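Local coordinates for WZI (Escherichia coli, PDB 2YNK), which is an outer membrane beta-barrel lectin that binds carbohydrate and underpins assembly of the group 1 capsule, at residues 69-74 with 96-101; 380-385 with 415-420; 424-429 with 449-454. All coordinates share one frame; numbering follows the deposited sequence.

Contact 1. Residues 69-74 with 96-101; sequences FRVTGY and LGLAFN. With D12 (dodecane), chain I.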
loop_
_atom_site.group_PDB
_atom_site.type_symbol
_atom_site.label_atom_id
_atom_site.label_comp_id
_atom_site.label_asym_id
_atom_site.label_seq_id
_atom_site.Cartn_x
_atom_site.Cartn_y
_atom_site.Cartn_z
ATOM N N PHE A 69 -4.427 -18.844 13.927
ATOM C CA PHE A 69 -3.118 -19.249 13.448
ATOM C C PHE A 69 -3.168 -19.295 11.926
ATOM O O PHE A 69 -4.134 -19.788 11.350
ATOM C CB PHE A 69 -2.733 -20.601 14.050
ATOM C CG PHE A 69 -1.433 -21.146 13.538
ATOM C CD1 PHE A 69 -0.263 -20.398 13.635
ATOM C CD2 PHE A 69 -1.369 -22.414 12.966
ATOM C CE1 PHE A 69 0.945 -20.898 13.162
ATOM C CE2 PHE A 69 -0.163 -22.920 12.495
ATOM C CZ PHE A 69 0.994 -22.161 12.594
ATOM N N ARG A 70 -2.142 -18.745 11.277
ATOM C CA ARG A 70 -2.151 -18.614 9.827
ATOM C C ARG A 70 -0.795 -18.915 9.205
ATOM O O ARG A 70 0.213 -18.300 9.556
ATOM C CB ARG A 70 -2.602 -17.215 9.446
ATOM C CG ARG A 70 -3.132 -17.135 8.026
ATOM C CD ARG A 70 -4.008 -15.912 7.814
ATOM N NE ARG A 70 -3.380 -14.898 6.975
ATOM C CZ ARG A 70 -3.524 -14.806 5.654
ATOM N NH1 ARG A 70 -4.271 -15.675 4.975
ATOM N NH2 ARG A 70 -2.911 -13.830 5.000
ATOM N N VAL A 71 -0.775 -19.877 8.291
ATOM C CA VAL A 71 0.437 -20.219 7.578
ATOM C C VAL A 71 0.347 -19.664 6.169
ATOM O O VAL A 71 -0.654 -19.874 5.485
ATOM C CB VAL A 71 0.644 -21.737 7.502
ATOM C CG1 VAL A 71 1.837 -22.047 6.612
ATOM C CG2 VAL A 71 0.847 -22.317 8.894
ATOM N N THR A 72 1.390 -18.955 5.748
ATOM C CA THR A 72 1.451 -18.399 4.399
ATOM C C THR A 72 2.755 -18.799 3.724
ATOM O O THR A 72 3.773 -19.037 4.386
ATOM C CB THR A 72 1.323 -16.862 4.384
ATOM O OG1 THR A 72 2.431 -16.270 5.076
ATOM C CG2 THR A 72 -0.008 -16.417 5.025
ATOM N N GLY A 73 2.700 -18.880 2.398
ATOM C CA GLY A 73 3.805 -19.359 1.593
ATOM C C GLY A 73 3.834 -18.646 0.259
ATOM O O GLY A 73 2.783 -18.267 -0.278
ATOM N N TYR A 74 5.049 -18.438 -0.252
ATOM C CA TYR A 74 5.264 -17.883 -1.578
ATOM C C TYR A 74 6.460 -18.581 -2.193
ATOM O O TYR A 74 7.441 -18.829 -1.510
ATOM C CB TYR A 74 5.522 -16.390 -1.480
ATOM C CG TYR A 74 5.865 -15.709 -2.794
ATOM C CD1 TYR A 74 4.865 -15.309 -3.671
ATOM C CD2 TYR A 74 7.191 -15.448 -3.147
ATOM C CE1 TYR A 74 5.170 -14.674 -4.864
ATOM C CE2 TYR A 74 7.502 -14.814 -4.340
ATOM C CZ TYR A 74 6.487 -14.427 -5.194
ATOM O OH TYR A 74 6.775 -13.793 -6.383
ATOM N N LEU A 96 8.113 -18.293 3.707
ATOM C CA LEU A 96 7.186 -19.061 4.503
ATOM C C LEU A 96 6.904 -18.304 5.783
ATOM O O LEU A 96 7.838 -17.921 6.483
ATOM C CB LEU A 96 7.776 -20.421 4.813
ATOM C CG LEU A 96 6.834 -21.401 5.496
ATOM C CD1 LEU A 96 5.525 -21.515 4.723
ATOM C CD2 LEU A 96 7.544 -22.742 5.613
ATOM N N GLY A 97 5.618 -18.085 6.072
ATOM C CA GLY A 97 5.192 -17.259 7.199
ATOM C C GLY A 97 4.302 -18.023 8.152
ATOM O O GLY A 97 3.387 -18.724 7.716
ATOM N N LEU A 98 4.589 -17.903 9.450
ATOM C CA LEU A 98 3.729 -18.426 10.507
ATOM C C LEU A 98 3.308 -17.269 11.401
ATOM O O LEU A 98 4.162 -16.556 11.917
ATOM C CB LEU A 98 4.462 -19.472 11.353
ATOM C CG LEU A 98 5.045 -20.714 10.663
ATOM C CD1 LEU A 98 5.556 -21.701 11.707
ATOM C CD2 LEU A 98 4.033 -21.392 9.747
ATOM N N ALA A 99 2.000 -17.087 11.583
ATOM C CA ALA A 99 1.481 -15.993 12.405
ATOM C C ALA A 99 0.477 -16.466 13.460
ATOM O O ALA A 99 -0.425 -17.245 13.165
ATOM C CB ALA A 99 0.846 -14.932 11.524
ATOM N N PHE A 100 0.651 -15.980 14.688
ATOM C CA PHE A 100 -0.341 -16.127 15.744
ATOM C C PHE A 100 -1.099 -14.814 15.900
ATOM O O PHE A 100 -0.484 -13.767 16.070
ATOM C CB PHE A 100 0.323 -16.488 17.076
ATOM C CG PHE A 100 -0.609 -16.384 18.265
ATOM C CD1 PHE A 100 -1.579 -17.362 18.500
ATOM C CD2 PHE A 100 -0.533 -15.296 19.144
ATOM C CE1 PHE A 100 -2.437 -17.262 19.587
ATOM C CE2 PHE A 100 -1.393 -15.199 20.233
ATOM C CZ PHE A 100 -2.344 -16.182 20.454
ATOM N N ASN A 101 -2.427 -14.886 15.864
ATOM C CA ASN A 101 -3.298 -13.707 15.939
ATOM C C ASN A 101 -4.214 -13.729 17.137
ATOM O O ASN A 101 -4.774 -14.759 17.472
ATOM C CB ASN A 101 -4.200 -13.634 14.715
ATOM C CG ASN A 101 -3.498 -13.073 13.509
ATOM O OD1 ASN A 101 -2.798 -12.069 13.605
ATOM N ND2 ASN A 101 -3.699 -13.705 12.358
HETATM C C1 D12 I . 3.026 -23.137 -3.036
HETATM C C2 D12 I . 3.725 -22.373 -1.929
HETATM C C3 D12 I . 4.905 -23.171 -1.371
HETATM C C4 D12 I . 5.943 -22.273 -0.692
HETATM C C5 D12 I . 7.217 -23.045 -0.334
HETATM C C6 D12 I . 8.410 -22.122 -0.068
HETATM C C7 D12 I . 9.258 -22.597 1.116
HETATM C C8 D12 I . 10.603 -21.872 1.191
HETATM C C9 D12 I . 11.244 -22.006 2.574
HETATM C C10 D12 I . 12.515 -21.165 2.708
HETATM C C11 D12 I . 13.778 -22.004 2.521
HETATM C C12 D12 I . 14.129 -22.788 3.771
#
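Phe69 leans its ring toward the neighbouring strand, where it meets the carbonyl of Ala99 and CB of Leu98. Its CB is 4.2 Å from Ala99 O; CG, anti to the backbone N (chi1 176°), comes slightly closer to that oxygen, and CD1 closest, at 3.2 Å. CE1, one atom further round the ring, then reaches Leu98 CB at 4.2 Å, so this flank of the ring bridges a polar and an apolar neighbour.

The same face continues with Val71 and Leu98, a non-hydrogen-bonded pair whose side chains run side by side and point the same way; Val71 CG2 touches Leu98 CD2. Leu96 follows, its CD1 lying 4.2 Å from Val71 CG1. The backbones run antiparallel at 167°. Arg70 and Ala99 exchange two hydrogen bonds, and Thr72 and Gly97 exchange two more, with Gly97 N to Thr72 O at 2.7 Å being nearly straight (172°).

Arg70, Thr72 and Ala99 occupy the other face. There Thr72 CG2 sits 3.8 Å above the plane of the Arg70 guanidinium, over its centre, while Thr72 OG1 lies beside Gly97 CA at 3.6 Å. Ala99 also packs on His110 and Gln112 of strand 107-116.

A dodecane, its C6 atom 3.7 Å from Tyr74 O, passes Gly73 on the face that carries Val71 and Leu98, which therefore probably faces lipid. Neighbouring strands paired antiparallel, in chain order, form an up-and-down meander; an apolar outer face over a more polar inner one is what outer membrane beta-barrels show.

Contact 2. Residues 380-385 with 415-420; sequences DNQRWS and LGWSGD. With D12 (dodecane), chain C.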
loop_
_atom_site.group_PDB
_atom_site.type_symbol
_atom_site.label_atom_id
_atom_site.label_comp_id
_atom_site.label_asym_id
_atom_site.label_seq_id
_atom_site.Cartn_x
_atom_site.Cartn_y
_atom_site.Cartn_z
ATOM N N ASP A 380 -18.216 -17.617 -6.755
ATOM C CA ASP A 380 -17.231 -18.576 -6.241
ATOM C C ASP A 380 -16.011 -17.974 -5.499
ATOM O O ASP A 380 -15.374 -18.656 -4.701
ATOM C CB ASP A 380 -16.721 -19.365 -7.460
ATOM C CG ASP A 380 -16.052 -20.656 -7.096
ATOM O OD1 ASP A 380 -16.075 -21.032 -5.910
ATOM O OD2 ASP A 380 -15.503 -21.307 -8.013
ATOM N N ASN A 381 -15.689 -16.712 -5.782
ATOM C CA ASN A 381 -14.472 -16.053 -5.311
ATOM C C ASN A 381 -13.196 -16.558 -5.985
ATOM O O ASN A 381 -12.136 -16.552 -5.379
ATOM C CB ASN A 381 -14.324 -16.146 -3.794
ATOM C CG ASN A 381 -13.291 -15.172 -3.244
ATOM O OD1 ASN A 381 -13.034 -14.112 -3.818
ATOM N ND2 ASN A 381 -12.706 -15.527 -2.117
ATOM N N GLN A 382 -13.305 -17.013 -7.229
ATOM C CA GLN A 382 -12.143 -17.148 -8.087
ATOM C C GLN A 382 -11.884 -15.762 -8.649
ATOM O O GLN A 382 -12.830 -15.028 -8.909
ATOM C CB GLN A 382 -12.410 -18.124 -9.223
ATOM C CG GLN A 382 -12.482 -19.569 -8.789
ATOM C CD GLN A 382 -12.698 -20.499 -9.964
ATOM O OE1 GLN A 382 -11.901 -20.526 -10.903
ATOM N NE2 GLN A 382 -13.791 -21.260 -9.927
ATOM N N ARG A 383 -10.620 -15.389 -8.831
ATOM C CA ARG A 383 -10.311 -14.062 -9.355
ATOM C C ARG A 383 -9.299 -14.136 -10.486
ATOM O O ARG A 383 -8.150 -14.514 -10.265
ATOM C CB ARG A 383 -9.779 -13.154 -8.254
ATOM C CG ARG A 383 -10.426 -13.356 -6.900
ATOM C CD ARG A 383 -10.078 -12.224 -5.954
ATOM N NE ARG A 383 -10.983 -12.181 -4.816
ATOM C CZ ARG A 383 -11.187 -11.121 -4.038
ATOM N NH1 ARG A 383 -10.550 -9.971 -4.237
ATOM N NH2 ARG A 383 -12.065 -11.213 -3.044
ATOM N N TRP A 384 -9.733 -13.775 -11.690
ATOM C CA TRP A 384 -8.865 -13.726 -12.853
ATOM C C TRP A 384 -8.421 -12.326 -13.078
ATOM O O TRP A 384 -9.224 -11.410 -12.983
ATOM C CB TRP A 384 -9.614 -14.186 -14.073
ATOM C CG TRP A 384 -10.247 -15.515 -13.850
ATOM C CD1 TRP A 384 -11.500 -15.780 -13.316
ATOM C CD2 TRP A 384 -9.661 -16.824 -14.127
ATOM N NE1 TRP A 384 -11.725 -17.127 -13.249
ATOM C CE2 TRP A 384 -10.663 -17.812 -13.722
ATOM C CE3 TRP A 384 -8.453 -17.262 -14.643
ATOM C CZ2 TRP A 384 -10.441 -19.172 -13.842
ATOM C CZ3 TRP A 384 -8.240 -18.637 -14.759
ATOM C CH2 TRP A 384 -9.212 -19.567 -14.365
ATOM N N SER A 385 -7.145 -12.134 -13.391
ATOM C CA SER A 385 -6.639 -10.791 -13.617
ATOM C C SER A 385 -5.732 -10.717 -14.831
ATOM O O SER A 385 -5.146 -11.712 -15.252
ATOM C CB SER A 385 -5.931 -10.271 -12.367
ATOM O OG SER A 385 -5.513 -11.343 -11.545
ATOM N N LEU A 415 -0.559 -12.033 -15.888
ATOM C CA LEU A 415 -1.835 -12.687 -15.655
ATOM C C LEU A 415 -1.839 -13.220 -14.235
ATOM O O LEU A 415 -0.777 -13.509 -13.677
ATOM C CB LEU A 415 -2.041 -13.842 -16.633
ATOM C CG LEU A 415 -1.941 -13.533 -18.129
ATOM C CD1 LEU A 415 -2.379 -14.739 -18.941
ATOM C CD2 LEU A 415 -2.749 -12.300 -18.514
ATOM N N GLY A 416 -3.029 -13.339 -13.652
ATOM C CA GLY A 416 -3.165 -13.876 -12.305
ATOM C C GLY A 416 -4.414 -14.724 -12.132
ATOM O O GLY A 416 -5.408 -14.537 -12.833
ATOM N N TRP A 417 -4.339 -15.677 -11.206
ATOM C CA TRP A 417 -5.505 -16.434 -10.763
ATOM C C TRP A 417 -5.420 -16.659 -9.282
ATOM O O TRP A 417 -4.350 -17.009 -8.752
ATOM C CB TRP A 417 -5.627 -17.767 -11.481
ATOM C CG TRP A 417 -6.760 -18.603 -10.947
ATOM C CD1 TRP A 417 -8.097 -18.546 -11.313
ATOM C CD2 TRP A 417 -6.698 -19.642 -9.910
ATOM N NE1 TRP A 417 -8.846 -19.453 -10.602
ATOM C CE2 TRP A 417 -8.069 -20.139 -9.747
ATOM C CE3 TRP A 417 -5.691 -20.188 -9.135
ATOM C CZ2 TRP A 417 -8.380 -21.144 -8.853
ATOM C CZ3 TRP A 417 -6.019 -21.203 -8.230
ATOM C CH2 TRP A 417 -7.334 -21.667 -8.092
ATOM N N SER A 418 -6.556 -16.443 -8.620
ATOM C CA SER A 418 -6.709 -16.601 -7.184
ATOM C C SER A 418 -7.885 -17.542 -6.983
ATOM O O SER A 418 -8.901 -17.423 -7.670
ATOM C CB SER A 418 -6.992 -15.235 -6.556
ATOM O OG SER A 418 -6.965 -15.266 -5.134
ATOM N N GLY A 419 -7.750 -18.499 -6.073
ATOM C CA GLY A 419 -8.852 -19.427 -5.811
ATOM C C GLY A 419 -8.670 -20.352 -4.624
ATOM O O GLY A 419 -7.549 -20.752 -4.302
ATOM N N ASP A 420 -9.784 -20.684 -3.974
ATOM C CA ASP A 420 -9.796 -21.654 -2.881
ATOM C C ASP A 420 -9.623 -23.059 -3.438
ATOM O O ASP A 420 -10.355 -23.460 -4.334
ATOM C CB ASP A 420 -11.110 -21.567 -2.102
ATOM C CG ASP A 420 -11.233 -20.280 -1.297
ATOM O OD1 ASP A 420 -10.190 -19.699 -0.917
ATOM O OD2 ASP A 420 -12.376 -19.847 -1.035
HETATM C C1 D12 C . -1.372 -24.440 -11.256
HETATM C C2 D12 C . -2.194 -24.827 -10.039
HETATM C C3 D12 C . -3.680 -25.013 -10.370
HETATM C C4 D12 C . -4.455 -25.607 -9.190
HETATM C C5 D12 C . -5.931 -25.200 -9.175
HETATM C C6 D12 C . -6.791 -26.230 -8.435
HETATM C C7 D12 C . -8.237 -25.767 -8.212
HETATM C C8 D12 C . -8.945 -26.633 -7.162
HETATM C C9 D12 C . -10.352 -26.127 -6.823
HETATM C C10 D12 C . -11.199 -27.143 -6.038
HETATM C C11 D12 C . -12.249 -26.474 -5.141
HETATM C C12 D12 C . -13.624 -27.081 -5.334
#
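Trp384 and Trp417 face each other as a non-hydrogen-bonded pair, and their indoles form an edge-to-face stack with planes 55° apart. Trp417 supplies the edge: its CD1 stands 3.2 Å above the plane of the Trp384 ring, offset toward the rim. CG of Trp417 is anti to its backbone N (chi1 175°), that of Trp384 anti to its carbonyl carbon.

The indole N-H of Trp417 has its own partner. NE1 donates to Gln382 OE1 at 3.3 Å, in a bond that lies close to the ring plane, while the Gln382 amide is turned steeply against the indole. At its other end, Gln382 NE2 donates to Asp380 OD2 at 2.6 Å, on the anti side of the carboxylate. With both ends of the amide bonded, OE1 to the indole and NE2 to the carboxylate, its rotation is defined. Gly419 N lies above one face of the Trp417 ring, offset toward the rim.

On the face that carries Arg383 and Ser418, the arginine packs CB and CG on Ser418 CB. It grips Asn381 OD1 with NE and NH2, NE at 3.0 Å, and NH2 forms a salt bridge to Asp13 in helix 8-19. Backbone bonds pair Arg383 with Ser418 and Ser385 with Gly416.

A dodecane approaches Trp417, its C5 atom 4.0 Å from CH2, and other dodecanes touch Trp384. The chemistry thus divides by face: a tryptophan pair, with the Trp417 indole N-H bonded to Gln382, meets the hydrocarbon, consistent with a place in the aromatic girdle of an outer membrane barrel, while the guanidinium charge is held by the N-terminal helical part of the chain.

Contact 3. Residues 424-429 with 449-454; sequences SVRLNT and GIEIPF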
loop_
_atom_site.group_PDB
_atom_site.type_symbol
_atom_site.label_atom_id
_atom_site.label_comp_id
_atom_site.label_asym_id
_atom_site.label_seq_id
_atom_site.Cartn_x
_atom_site.Cartn_y
_atom_site.Cartn_z
ATOM N N SER A 424 -10.719 -23.940 3.204
ATOM C CA SER A 424 -10.312 -22.540 3.345
ATOM C C SER A 424 -8.882 -22.258 2.835
ATOM O O SER A 424 -8.398 -21.126 2.920
ATOM C CB SER A 424 -10.434 -22.127 4.809
ATOM O OG SER A 424 -10.603 -20.728 4.920
ATOM N N VAL A 425 -8.219 -23.280 2.301
ATOM C CA VAL A 425 -6.857 -23.129 1.813
ATOM C C VAL A 425 -6.863 -22.443 0.452
ATOM O O VAL A 425 -7.323 -23.023 -0.532
ATOM C CB VAL A 425 -6.136 -24.486 1.675
ATOM C CG1 VAL A 425 -4.670 -24.259 1.310
ATOM C CG2 VAL A 425 -6.252 -25.306 2.956
ATOM N N ARG A 426 -6.335 -21.217 0.401
ATOM C CA ARG A 426 -6.340 -20.407 -0.824
ATOM C C ARG A 426 -4.977 -20.340 -1.506
ATOM O O ARG A 426 -3.941 -20.205 -0.865
ATOM C CB ARG A 426 -6.817 -18.982 -0.534
ATOM C CG ARG A 426 -7.163 -18.186 -1.785
ATOM C CD ARG A 426 -7.795 -16.852 -1.438
ATOM N NE ARG A 426 -8.322 -16.140 -2.608
ATOM C CZ ARG A 426 -9.453 -16.445 -3.242
ATOM N NH1 ARG A 426 -10.181 -17.480 -2.863
ATOM N NH2 ARG A 426 -9.846 -15.732 -4.287
ATOM N N LEU A 427 -5.029 -20.383 -2.829
ATOM C CA LEU A 427 -3.874 -20.453 -3.690
ATOM C C LEU A 427 -3.856 -19.210 -4.586
ATOM O O LEU A 427 -4.899 -18.806 -5.094
ATOM C CB LEU A 427 -4.002 -21.725 -4.527
ATOM C CG LEU A 427 -2.851 -22.207 -5.407
ATOM C CD1 LEU A 427 -1.605 -22.504 -4.581
ATOM C CD2 LEU A 427 -3.306 -23.436 -6.177
ATOM N N ASN A 428 -2.677 -18.610 -4.772
ATOM C CA ASN A 428 -2.524 -17.389 -5.583
ATOM C C ASN A 428 -1.411 -17.541 -6.590
ATOM O O ASN A 428 -0.247 -17.551 -6.216
ATOM C CB ASN A 428 -2.213 -16.173 -4.697
ATOM C CG ASN A 428 -3.468 -15.432 -4.257
ATOM O OD1 ASN A 428 -4.430 -16.037 -3.758
ATOM N ND2 ASN A 428 -3.465 -14.116 -4.433
ATOM N N THR A 429 -1.756 -17.634 -7.867
ATOM C CA THR A 429 -0.749 -17.800 -8.913
ATOM C C THR A 429 -0.559 -16.551 -9.756
ATOM O O THR A 429 -1.418 -15.673 -9.812
ATOM C CB THR A 429 -1.114 -18.964 -9.841
ATOM O OG1 THR A 429 -2.506 -18.876 -10.193
ATOM C CG2 THR A 429 -0.842 -20.295 -9.141
ATOM N N GLY A 449 1.441 -18.452 -4.451
ATOM C CA GLY A 449 1.330 -18.305 -3.007
ATOM C C GLY A 449 0.169 -19.105 -2.429
ATOM O O GLY A 449 -0.748 -19.511 -3.143
ATOM N N ILE A 450 0.212 -19.310 -1.116
ATOM C CA ILE A 450 -0.758 -20.140 -0.423
ATOM C C ILE A 450 -1.117 -19.525 0.928
ATOM O O ILE A 450 -0.277 -18.902 1.565
ATOM C CB ILE A 450 -0.200 -21.565 -0.238
ATOM C CG1 ILE A 450 -1.323 -22.545 0.091
ATOM C CG2 ILE A 450 0.887 -21.584 0.828
ATOM C CD1 ILE A 450 -0.911 -23.992 -0.054
ATOM N N GLU A 451 -2.375 -19.685 1.340
ATOM C CA GLU A 451 -2.859 -19.196 2.633
ATOM C C GLU A 451 -3.635 -20.301 3.340
ATOM O O GLU A 451 -4.584 -20.851 2.770
ATOM C CB GLU A 451 -3.796 -18.006 2.438
ATOM C CG GLU A 451 -3.175 -16.778 1.784
ATOM C CD GLU A 451 -4.171 -15.628 1.624
ATOM O OE1 GLU A 451 -5.388 -15.898 1.526
ATOM O OE2 GLU A 451 -3.746 -14.448 1.610
ATOM N N ILE A 452 -3.239 -20.621 4.572
ATOM C CA ILE A 452 -3.922 -21.643 5.369
ATOM C C ILE A 452 -4.268 -21.090 6.749
ATOM O O ILE A 452 -3.397 -20.986 7.614
ATOM C CB ILE A 452 -3.065 -22.921 5.552
ATOM C CG1 ILE A 452 -2.577 -23.479 4.209
ATOM C CG2 ILE A 452 -3.876 -23.995 6.262
ATOM C CD1 ILE A 452 -1.312 -22.836 3.704
ATOM N N PRO A 453 -5.539 -20.723 6.964
ATOM C CA PRO A 453 -5.978 -20.288 8.293
ATOM C C PRO A 453 -6.451 -21.449 9.175
ATOM O O PRO A 453 -7.073 -22.372 8.678
ATOM C CB PRO A 453 -7.136 -19.326 7.990
ATOM C CG PRO A 453 -7.283 -19.287 6.501
ATOM C CD PRO A 453 -6.583 -20.488 5.958
ATOM N N PHE A 454 -6.139 -21.383 10.468
ATOM C CA PHE A 454 -6.451 -22.432 11.443
ATOM C C PHE A 454 -7.091 -21.816 12.681
ATOM O O PHE A 454 -6.754 -20.694 13.054
ATOM C CB PHE A 454 -5.173 -23.127 11.923
ATOM C CG PHE A 454 -4.494 -23.984 10.893
ATOM C CD1 PHE A 454 -5.041 -25.205 10.510
ATOM C CD2 PHE A 454 -3.267 -23.607 10.353
ATOM C CE1 PHE A 454 -4.402 -26.013 9.580
ATOM C CE2 PHE A 454 -2.619 -24.411 9.426
ATOM C CZ PHE A 454 -3.187 -25.615 9.038
#
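Gly449 and Asn428 hold each other through two backbone hydrogen bonds, Gly449 N to Asn428 O at 2.6 Å and its reciprocal from Asn428 N to Gly449 O. Arg426 and Glu451 repeat the pattern two residues along, with Glu451 N donating to Arg426 O at 2.8 Å.

The side chains of Arg426 and Glu451 lie side by side and point the same way, yet their charged ends do not pair: Arg426 NE remains 5.1 Å from Glu451 OE1. The contact is instead through the aliphatic part of the arginine, CD lying 3.9 Å from OE1. Each charge finds another partner, Glu451 a salt bridge to Arg61 of helix 49-65, and Arg426 a salt bridge to Asp420 and a hydrogen bond to Asn381 O. At that separation the opposite charges of Arg426 and Glu451 may still attract weakly.

On the other face the side chains are apolar. Val425 CG1, anti to the backbone N (chi1 -174°), comes within 3.7 Å of Ile452 CG1 and also touches Ile450 CG1. Leu427 CD1 lies against the Gly449 carbonyl, 3.4 Å from Gly449 O, and a dodecane touches this leucine. Near the strand ends, Pro453 CD rests against Ser424 O at 3.6 Å.

These strands form the final beta hairpin of the chain; strand 444-454 also pairs with the first barrel strand, 69-76, the first-to-last seam that closes an outer membrane beta-barrel.

How the contacts relate
All three contacts belong to one closed antiparallel sheet, and contact 3 lies between the others, its centre about 10 Å from that of contact 1 and about 12 Å from that of contact 2. Contacts 1 and 2 do not touch, their nearest atoms being about 9 Å apart. Contact 3 joins contact 1 across the barrel seam, where Phe69 O and Phe454 N are 2.7 Å apart, and joins contact 2 through Trp417 O and Thr429 N at 2.8 Å. Trp417 and the backbone O of Asp420, from contact 2, line one dodecane pocket with Leu427 of contact 3, on what is probably the lipid-facing side; a separate dodecane lies beside Tyr74 of contact 1.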